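Local coordinates for uncharacterized protein (Legionella pneumophila subsp. pneumophila, PDB 4WRP) that is of unknown function but is probably an effector protein, represented here by its C-terminal, all-helical DUF5617 domain, at residues E11-A16 and D95-L100; D46-G51 and R69-V74. One frame throughout, in Å; residues are numbered along the deposited sequence. Where two conformers were deposited one is given.

Interaction 1: residues E11-A16 and D95-L100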
ATOM      1  N   GLU A  11       6.637  -3.977   3.063  0.50 24.39           N
ATOM      2  CA  GLU A  11       7.410  -3.533   4.235  0.50 26.97           C
ATOM      3  C   GLU A  11       8.348  -2.351   3.888  0.50 27.70           C
ATOM      4  O   GLU A  11       8.429  -1.366   4.614  0.50 27.94           O
ATOM      5  CB  GLU A  11       8.215  -4.682   4.810  0.50 29.77           C
ATOM      6  CG  GLU A  11       8.937  -4.233   6.047  0.50 33.04           C
ATOM      7  CD  GLU A  11       8.035  -3.371   6.937  0.50 35.94           C
ATOM      8  OE1 GLU A  11       8.444  -2.225   7.265  0.50 36.44           O
ATOM      9  OE2 GLU A  11       6.890  -3.824   7.257  0.50 37.45           O
ATOM     10  N   LEU A  12       9.034  -2.433   2.751  1.00 28.10           N
ATOM     11  CA  LEU A  12       9.878  -1.314   2.299  1.00 29.71           C
ATOM     12  C   LEU A  12       9.018  -0.091   2.095  1.00 27.22           C
ATOM     13  O   LEU A  12       9.382   1.026   2.507  1.00 27.62           O
ATOM     14  CB  LEU A  12      10.585  -1.609   0.963  1.00 32.73           C
ATOM     15  CG  LEU A  12      11.650  -2.675   0.861  1.00 38.19           C
ATOM     16  CD1 LEU A  12      12.275  -2.504  -0.519  1.00 40.89           C
ATOM     17  CD2 LEU A  12      12.698  -2.585   1.999  1.00 41.80           C
ATOM     18  N   TRP A  13       7.857  -0.284   1.460  1.00 25.23           N
ATOM     19  CA  TRP A  13       6.959   0.821   1.210  1.00 25.09           C
ATOM     20  C   TRP A  13       6.488   1.479   2.514  1.00 25.94           C
ATOM     21  O   TRP A  13       6.371   2.722   2.606  1.00 25.68           O
ATOM     22  CB  TRP A  13       5.769   0.377   0.382  1.00 24.52           C
ATOM     23  CG  TRP A  13       4.848   1.470   0.049  1.00 24.77           C
ATOM     24  CD1 TRP A  13       4.816   2.205  -1.113  1.00 24.02           C
ATOM     25  CD2 TRP A  13       3.755   1.954   0.857  1.00 25.54           C
ATOM     26  NE1 TRP A  13       3.802   3.119  -1.052  1.00 23.54           N
ATOM     27  CE2 TRP A  13       3.140   2.991   0.141  1.00 23.41           C
ATOM     28  CE3 TRP A  13       3.251   1.607   2.119  1.00 25.91           C
ATOM     29  CZ2 TRP A  13       2.063   3.695   0.642  1.00 24.54           C
ATOM     30  CZ3 TRP A  13       2.177   2.318   2.614  1.00 26.59           C
ATOM     31  CH2 TRP A  13       1.593   3.337   1.884  1.00 23.99           C
ATOM     32  N   ARG A  14       6.207   0.655   3.518  0.50 26.72           N
ATOM     33  CA  ARG A  14       5.741   1.157   4.797  0.50 27.29           C
ATOM     34  C   ARG A  14       6.787   2.071   5.458  0.50 28.72           C
ATOM     35  O   ARG A  14       6.445   3.105   6.023  0.50 28.35           O
ATOM     36  CB  ARG A  14       5.411  -0.007   5.732  0.50 28.98           C
ATOM     37  CG  ARG A  14       3.994  -0.558   5.621  0.50 29.61           C
ATOM     38  CD  ARG A  14       3.563  -1.192   6.945  0.50 30.70           C
ATOM     39  NE  ARG A  14       4.711  -1.775   7.590  0.50 34.36           N
ATOM     40  CZ  ARG A  14       4.925  -1.830   8.905  0.50 35.18           C
ATOM     41  NH1 ARG A  14       4.035  -1.382   9.783  0.50 35.44           N
ATOM     42  NH2 ARG A  14       6.052  -2.368   9.330  0.50 36.51           N
ATOM     43  N   ASN A  15       8.049   1.659   5.408  1.00 30.63           N
ATOM     44  CA  ASN A  15       9.138   2.418   5.982  1.00 34.58           C
ATOM     45  C   ASN A  15       9.309   3.749   5.286  1.00 31.68           C
ATOM     46  O   ASN A  15       9.481   4.773   5.955  1.00 32.04           O
ATOM     47  CB  ASN A  15      10.419   1.593   5.974  1.00 42.33           C
ATOM     48  CG  ASN A  15      10.245   0.258   6.683  1.00 51.94           C
ATOM     49  OD1 ASN A  15      10.796  -0.778   6.261  1.00 66.72           O
ATOM     50  ND2 ASN A  15       9.433   0.255   7.746  1.00 57.13           N
ATOM     51  N   ALA A  16       9.139   3.756   3.962  1.00 30.83           N
ATOM     52  CA  ALA A  16       9.169   4.992   3.176  1.00 29.96           C
ATOM     53  C   ALA A  16       8.006   5.899   3.593  1.00 28.13           C
ATOM     54  O   ALA A  16       8.147   7.096   3.796  1.00 27.23           O
ATOM     55  CB  ALA A  16       9.108   4.691   1.660  1.00 28.56           C
ATOM     56  N   ASP A  95      -4.218   2.004   9.411  1.00 29.11           N
ATOM     57  CA  ASP A  95      -4.399   0.541   9.574  1.00 27.44           C
ATOM     58  C   ASP A  95      -4.678  -0.134   8.241  1.00 25.88           C
ATOM     59  O   ASP A  95      -4.185  -1.227   8.003  1.00 25.87           O
ATOM     60  CB  ASP A  95      -5.524   0.196  10.554  1.00 29.82           C
ATOM     61  CG  ASP A  95      -5.109   0.438  12.049  1.00 35.26           C
ATOM     62  OD1 ASP A  95      -3.906   0.373  12.357  1.00 36.58           O
ATOM     63  OD2 ASP A  95      -5.990   0.670  12.897  1.00 37.36           O
ATOM     64  N   ARG A  96      -5.486   0.488   7.402  1.00 23.56           N
ATOM     65  CA  ARG A  96      -5.745  -0.065   6.074  1.00 23.49           C
ATOM     66  C   ARG A  96      -4.435  -0.203   5.315  1.00 23.33           C
ATOM     67  O   ARG A  96      -4.165  -1.249   4.727  1.00 23.63           O
ATOM     68  CB  ARG A  96      -6.749   0.811   5.301  1.00 23.01           C
ATOM     69  CG  ARG A  96      -6.979   0.389   3.847  1.00 24.70           C
ATOM     70  CD  ARG A  96      -7.970  -0.794   3.685  1.00 27.35           C
ATOM     71  NE  ARG A  96      -8.353  -0.966   2.275  1.00 30.11           N
ATOM     72  CZ  ARG A  96      -7.786  -1.766   1.359  1.00 30.48           C
ATOM     73  NH1 ARG A  96      -6.808  -2.635   1.628  1.00 29.86           N
ATOM     74  NH2 ARG A  96      -8.239  -1.708   0.111  1.00 31.23           N
ATOM     75  N   LEU A  97      -3.599   0.849   5.337  1.00 24.03           N
ATOM     76  CA  LEU A  97      -2.334   0.826   4.614  1.00 23.18           C
ATOM     77  C   LEU A  97      -1.410  -0.217   5.184  1.00 24.41           C
ATOM     78  O   LEU A  97      -0.742  -0.978   4.450  1.00 25.95           O
ATOM     79  CB  LEU A  97      -1.669   2.193   4.595  1.00 22.94           C
ATOM     80  CG  LEU A  97      -2.428   3.245   3.817  1.00 22.06           C
ATOM     81  CD1 LEU A  97      -1.971   4.631   4.225  1.00 23.00           C
ATOM     82  CD2 LEU A  97      -2.238   3.055   2.310  1.00 23.16           C
ATOM     83  N   ASP A  98      -1.445  -0.336   6.481  1.00 25.11           N
ATOM     84  CA  ASP A  98      -0.542  -1.250   7.177  1.00 27.97           C
ATOM     85  C   ASP A  98      -0.773  -2.657   6.707  1.00 27.12           C
ATOM     86  O   ASP A  98       0.154  -3.363   6.371  1.00 27.43           O
ATOM     87  CB  ASP A  98      -0.832  -1.184   8.665  1.00 32.00           C
ATOM     88  CG  ASP A  98       0.384  -1.323   9.500  1.00 41.39           C
ATOM     89  OD1 ASP A  98       1.449  -1.707   8.952  1.00 44.52           O
ATOM     90  OD2 ASP A  98       0.254  -1.061  10.735  1.00 43.19           O
ATOM     91  N   ASN A  99      -2.053  -3.012   6.579  1.00 25.87           N
ATOM     92  CA  ASN A  99      -2.480  -4.382   6.350  1.00 27.12           C
ATOM     93  C   ASN A  99      -2.839  -4.730   4.897  1.00 28.28           C
ATOM     94  O   ASN A  99      -3.481  -5.768   4.652  1.00 28.88           O
ATOM     95  CB  ASN A  99      -3.698  -4.595   7.247  1.00 28.11           C
ATOM     96  CG  ASN A  99      -3.308  -4.592   8.715  1.00 28.42           C
ATOM     97  OD1 ASN A  99      -2.516  -5.412   9.125  1.00 31.32           O
ATOM     98  ND2 ASN A  99      -3.851  -3.696   9.487  1.00 28.63           N
ATOM     99  N   LEU A 100      -2.443  -3.899   3.942  1.00 25.29           N
ATOM    100  CA  LEU A 100      -2.929  -4.077   2.579  1.00 28.03           C
ATOM    101  C   LEU A 100      -2.320  -5.312   1.926  1.00 28.42           C
ATOM    102  O   LEU A 100      -2.871  -5.816   0.953  1.00 28.92           O
ATOM    103  CB  LEU A 100      -2.738  -2.824   1.707  1.00 27.65           C
ATOM    104  CG  LEU A 100      -1.333  -2.431   1.305  1.00 26.80           C
ATOM    105  CD1 LEU A 100      -0.832  -3.300   0.165  1.00 27.50           C
ATOM    106  CD2 LEU A 100      -1.295  -0.964   0.930  1.00 26.75           C
TER
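Arg14, on helix 6-21, reaches across to Asp98 at the end of helix 90-98, a helix-to-helix contact of the all-alpha DUF5617 domain that pairs a salt bridge on its more exposed side with an apolar touch further in. The guanidinium and carboxylate planes lie 15° apart, yet the bond is not a flat two-pronged pairing. Arg14 NH1 gives a hydrogen bond to Asp98 OD1 at 2.7 Å with an N-H...O angle of 135°, arriving on the syn side of the oxygen. The same OD1 also sits 3.0 Å from Arg14 CD, and the bend at chi3 (-33°) turns the guanidinium relative to that carbon. Glu11, one helical turn back, meets the guanidinium at its edge, with NH2 2.7 Å from Glu11 OE2. In this conformer Arg14 lies between two acids as the middle of a three-residue salt-bridge network; since Glu11 and Arg14 each have a second conformer, the network may not be permanent. On the buried side, Trp13 also points toward helix 90-98, while its ring stacks with those of Trp56 and Phe17. Leu97, whose side chain also touches Phe17, Leu45 and Ile78, approaches the indole obliquely. The meeting point is narrow: Leu97 CD2 stands 3.9 Å from Trp13 CH2, at the far end of the six-membered ring.

Interaction 2: residues D46-G51 and R69-V74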
ATOM      1  N   ASP A  46      -1.679   9.676  -3.439  1.00 25.03           N
ATOM      2  CA  ASP A  46      -1.970   9.988  -4.846  1.00 26.49           C
ATOM      3  C   ASP A  46      -0.672  10.215  -5.618  1.00 27.22           C
ATOM      4  O   ASP A  46      -0.503   9.708  -6.691  1.00 25.99           O
ATOM      5  CB  ASP A  46      -2.892  11.195  -4.925  1.00 29.65           C
ATOM      6  CG  ASP A  46      -3.506  11.377  -6.330  1.00 32.84           C
ATOM      7  OD1 ASP A  46      -3.824  10.398  -7.052  1.00 38.47           O
ATOM      8  OD2 ASP A  46      -3.682  12.532  -6.706  1.00 37.86           O
ATOM      9  N   ASP A  47       0.265  10.949  -5.023  1.00 27.77           N
ATOM     10  CA  ASP A  47       1.561  11.185  -5.640  1.00 29.61           C
ATOM     11  C   ASP A  47       2.248   9.850  -5.931  1.00 27.79           C
ATOM     12  O   ASP A  47       2.794   9.646  -7.023  1.00 28.05           O
ATOM     13  CB  ASP A  47       2.421  12.122  -4.772  1.00 31.63           C
ATOM     14  CG  ASP A  47       3.785  12.372  -5.367  1.00 34.90           C
ATOM     15  OD1 ASP A  47       3.808  12.786  -6.552  1.00 35.06           O
ATOM     16  OD2 ASP A  47       4.816  12.133  -4.657  1.00 32.82           O
ATOM     17  N   TYR A  48       2.139   8.904  -5.009  1.00 25.91           N
ATOM     18  CA  TYR A  48       2.690   7.554  -5.212  1.00 25.80           C
ATOM     19  C   TYR A  48       2.128   6.858  -6.443  1.00 26.22           C
ATOM     20  O   TYR A  48       2.860   6.216  -7.158  1.00 25.15           O
ATOM     21  CB  TYR A  48       2.458   6.683  -3.985  1.00 24.78           C
ATOM     22  CG  TYR A  48       2.864   5.245  -4.084  1.00 23.33           C
ATOM     23  CD1 TYR A  48       4.203   4.872  -4.166  1.00 24.88           C
ATOM     24  CD2 TYR A  48       1.905   4.246  -4.090  1.00 23.74           C
ATOM     25  CE1 TYR A  48       4.589   3.553  -4.222  1.00 24.21           C
ATOM     26  CE2 TYR A  48       2.265   2.915  -4.185  1.00 24.12           C
ATOM     27  CZ  TYR A  48       3.611   2.571  -4.224  1.00 25.47           C
ATOM     28  OH  TYR A  48       3.952   1.245  -4.306  1.00 27.42           O
ATOM     29  N   THR A  49       0.833   6.998  -6.681  1.00 28.34           N
ATOM     30  CA  THR A  49       0.197   6.308  -7.809  1.00 30.39           C
ATOM     31  C   THR A  49       0.468   7.030  -9.132  1.00 32.38           C
ATOM     32  O   THR A  49       0.081   6.537 -10.155  1.00 33.63           O
ATOM     33  CB  THR A  49      -1.305   6.216  -7.611  1.00 30.14           C
ATOM     34  OG1 THR A  49      -1.836   7.544  -7.623  1.00 32.37           O
ATOM     35  CG2 THR A  49      -1.659   5.522  -6.264  1.00 29.94           C
ATOM     36  N   LYS A  50       1.110   8.200  -9.099  1.00 34.20           N
ATOM     37  CA  LYS A  50       1.380   8.971 -10.281  1.00 38.54           C
ATOM     38  C   LYS A  50       2.878   9.020 -10.524  1.00 39.59           C
ATOM     39  O   LYS A  50       3.348   9.923 -11.139  1.00 39.02           O
ATOM     40  CB  LYS A  50       0.848  10.397 -10.118  1.00 40.69           C
ATOM     41  CG  LYS A  50      -0.663  10.508 -10.072  1.00 44.07           C
ATOM     42  CD  LYS A  50      -1.092  11.918  -9.714  1.00 47.92           C
ATOM     43  CE  LYS A  50      -2.509  12.240 -10.185  1.00 54.08           C
ATOM     44  NZ  LYS A  50      -3.637  11.461  -9.576  1.00 55.67           N
ATOM     45  N   GLY A  51       3.639   8.082  -9.979  1.00 40.83           N
ATOM     46  CA  GLY A  51       5.080   8.046 -10.237  1.00 40.86           C
ATOM     47  C   GLY A  51       5.957   8.613  -9.146  1.00 39.03           C
ATOM     48  O   GLY A  51       7.175   8.491  -9.243  1.00 37.79           O
ATOM     49  N   ARG A  69       3.879  -2.291  -9.574  1.00 29.17           N
ATOM     50  CA  ARG A  69       2.701  -2.133 -10.372  1.00 31.81           C
ATOM     51  C   ARG A  69       1.442  -2.548  -9.619  1.00 31.21           C
ATOM     52  O   ARG A  69       0.472  -1.794  -9.569  1.00 30.29           O
ATOM     53  CB  ARG A  69       2.818  -2.906 -11.673  1.00 36.43           C
ATOM     54  CG  ARG A  69       1.641  -2.608 -12.572  1.00 44.55           C
ATOM     55  CD  ARG A  69       1.828  -3.356 -13.865  1.00 53.34           C
ATOM     56  NE  ARG A  69       0.555  -3.774 -14.451  1.00 60.28           N
ATOM     57  CZ  ARG A  69       0.175  -3.514 -15.698  1.00 62.12           C
ATOM     58  NH1 ARG A  69      -0.995  -3.970 -16.136  1.00 64.81           N
ATOM     59  NH2 ARG A  69       0.968  -2.833 -16.513  1.00 64.78           N
ATOM     60  N   HIS A  70       1.445  -3.730  -9.014  1.00 29.40           N
ATOM     61  CA  HIS A  70       0.274  -4.168  -8.334  1.00 29.91           C
ATOM     62  C   HIS A  70       0.091  -3.367  -7.033  1.00 26.92           C
ATOM     63  O   HIS A  70      -1.023  -3.092  -6.625  1.00 24.72           O
ATOM     64  CB  HIS A  70       0.368  -5.627  -7.972  1.00 32.53           C
ATOM     65  CG  HIS A  70      -0.844  -6.134  -7.274  1.00 37.39           C
ATOM     66  ND1 HIS A  70      -2.047  -6.321  -7.922  1.00 42.51           N
ATOM     67  CD2 HIS A  70      -1.052  -6.475  -5.984  1.00 40.47           C
ATOM     68  CE1 HIS A  70      -2.937  -6.784  -7.065  1.00 41.88           C
ATOM     69  NE2 HIS A  70      -2.363  -6.864  -5.878  1.00 44.29           N
ATOM     70  N   HIS A  71       1.194  -2.977  -6.402  1.00 25.65           N
ATOM     71  CA  HIS A  71       1.085  -2.235  -5.144  1.00 23.56           C
ATOM     72  C   HIS A  71       0.445  -0.869  -5.368  1.00 23.20           C
ATOM     73  O   HIS A  71      -0.444  -0.475  -4.640  1.00 22.44           O
ATOM     74  CB  HIS A  71       2.424  -2.104  -4.512  1.00 24.22           C
ATOM     75  CG  HIS A  71       2.369  -1.621  -3.108  1.00 24.16           C
ATOM     76  ND1 HIS A  71       2.394  -0.285  -2.797  1.00 26.05           N
ATOM     77  CD2 HIS A  71       2.312  -2.278  -1.926  1.00 25.82           C
ATOM     78  CE1 HIS A  71       2.324  -0.131  -1.489  1.00 25.40           C
ATOM     79  NE2 HIS A  71       2.292  -1.327  -0.936  1.00 25.37           N
ATOM     80  N   VAL A  72       0.867  -0.195  -6.427  1.00 24.48           N
ATOM     81  CA  VAL A  72       0.243   1.032  -6.900  1.00 27.15           C
ATOM     82  C   VAL A  72      -1.254   0.820  -7.184  1.00 28.72           C
ATOM     83  O   VAL A  72      -2.059   1.630  -6.760  1.00 27.80           O
ATOM     84  CB  VAL A  72       1.025   1.592  -8.105  1.00 29.48           C
ATOM     85  CG1 VAL A  72       0.235   2.605  -8.943  1.00 31.66           C
ATOM     86  CG2 VAL A  72       2.341   2.180  -7.599  1.00 31.17           C
ATOM     87  N   LYS A  73      -1.626  -0.261  -7.875  1.00 31.17           N
ATOM     88  CA  LYS A  73      -3.053  -0.586  -8.064  1.00 31.58           C
ATOM     89  C   LYS A  73      -3.814  -0.648  -6.715  1.00 29.39           C
ATOM     90  O   LYS A  73      -4.878  -0.072  -6.586  1.00 27.71           O
ATOM     91  CB  LYS A  73      -3.199  -1.892  -8.802  1.00 37.72           C
ATOM     92  CG  LYS A  73      -4.495  -2.098  -9.576  1.00 48.33           C
ATOM     93  CD  LYS A  73      -5.718  -2.464  -8.732  1.00 55.53           C
ATOM     94  CE  LYS A  73      -5.625  -3.829  -8.050  1.00 62.51           C
ATOM     95  NZ  LYS A  73      -6.836  -4.145  -7.221  1.00 64.63           N
ATOM     96  N   VAL A  74      -3.275  -1.341  -5.717  1.00 25.97           N
ATOM     97  CA  VAL A  74      -3.944  -1.403  -4.412  1.00 25.69           C
ATOM     98  C   VAL A  74      -4.057  -0.013  -3.770  1.00 25.18           C
ATOM     99  O   VAL A  74      -5.130   0.359  -3.277  1.00 23.57           O
ATOM    100  CB  VAL A  74      -3.231  -2.420  -3.487  1.00 27.39           C
ATOM    101  CG1 VAL A  74      -3.894  -2.472  -2.112  1.00 27.81           C
ATOM    102  CG2 VAL A  74      -3.284  -3.806  -4.166  1.00 29.47           C
TER
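Tyr48 and His71 supply the polar part of this contact between the C-terminal end of helix 34-49 and helix 68-83, two helices of the DUF5617 domain. Tyr48 OH and His71 ND1 are 2.7 Å apart and hydrogen-bonded, with either able to be the donor. In both residues CG lies anti to the backbone N (chi1 175° for Tyr48, -168° for His71), which helps carry the phenol end and the imidazole to a common point between the helices. As an aromatic pair the rings meet rim to rim, planes at 85° and centroids 5.5 Å apart, neither lying over the other's face.

The apolar part belongs to Val72, whose two methyls divide the work. CG2 packs obliquely on the tyrosine ring, 3.5 Å from Tyr48 CE2, while CG1 rests 3.9 Å from Thr49 CA. That contact falls where the backbones come nearest, the CA atoms of Thr49 and Val72 being 5.4 Å apart. Within 46-51, Thr49 OG1 turns back to donate to Asp46 O at 2.7 Å, and its methyl CG2 lies 3.9 Å from Val72 O.

Both buried polar groups have further partners: Tyr48 OH bonds to Tyr9 OH, and His71 NE2 to His10 ND1. The tyrosine–histidine bond is therefore one link in a chain of hydrogen bonds, Tyr9–Tyr48–His71–His10, whose two ends both lie on helix 6-21, with proton positions probably coupled from link to link.

Overall arrangement
Interactions 1 and 2 lie about 13 Å apart between centres, in a single chain and all within the DUF5617 domain. Along the chain, both segments of interaction 2 fall between those of interaction 1: in sequence, helices 34-49 and 68-83 come between 6-21 and 90-98. The contacts touch directly. Trp13 NE1 lies 3.2 Å from Tyr48 CZ, the two rings meeting edge-to-face, and Trp13 CG is 3.4 Å from His71 CE1. Leu100 CD1 packs 3.9 Å from Val74 CG1. Trp13 thus touches Leu97 in interaction 1 and Tyr48 and His71 in interaction 2, so that helix 6-21 packs against residues of the other three helices.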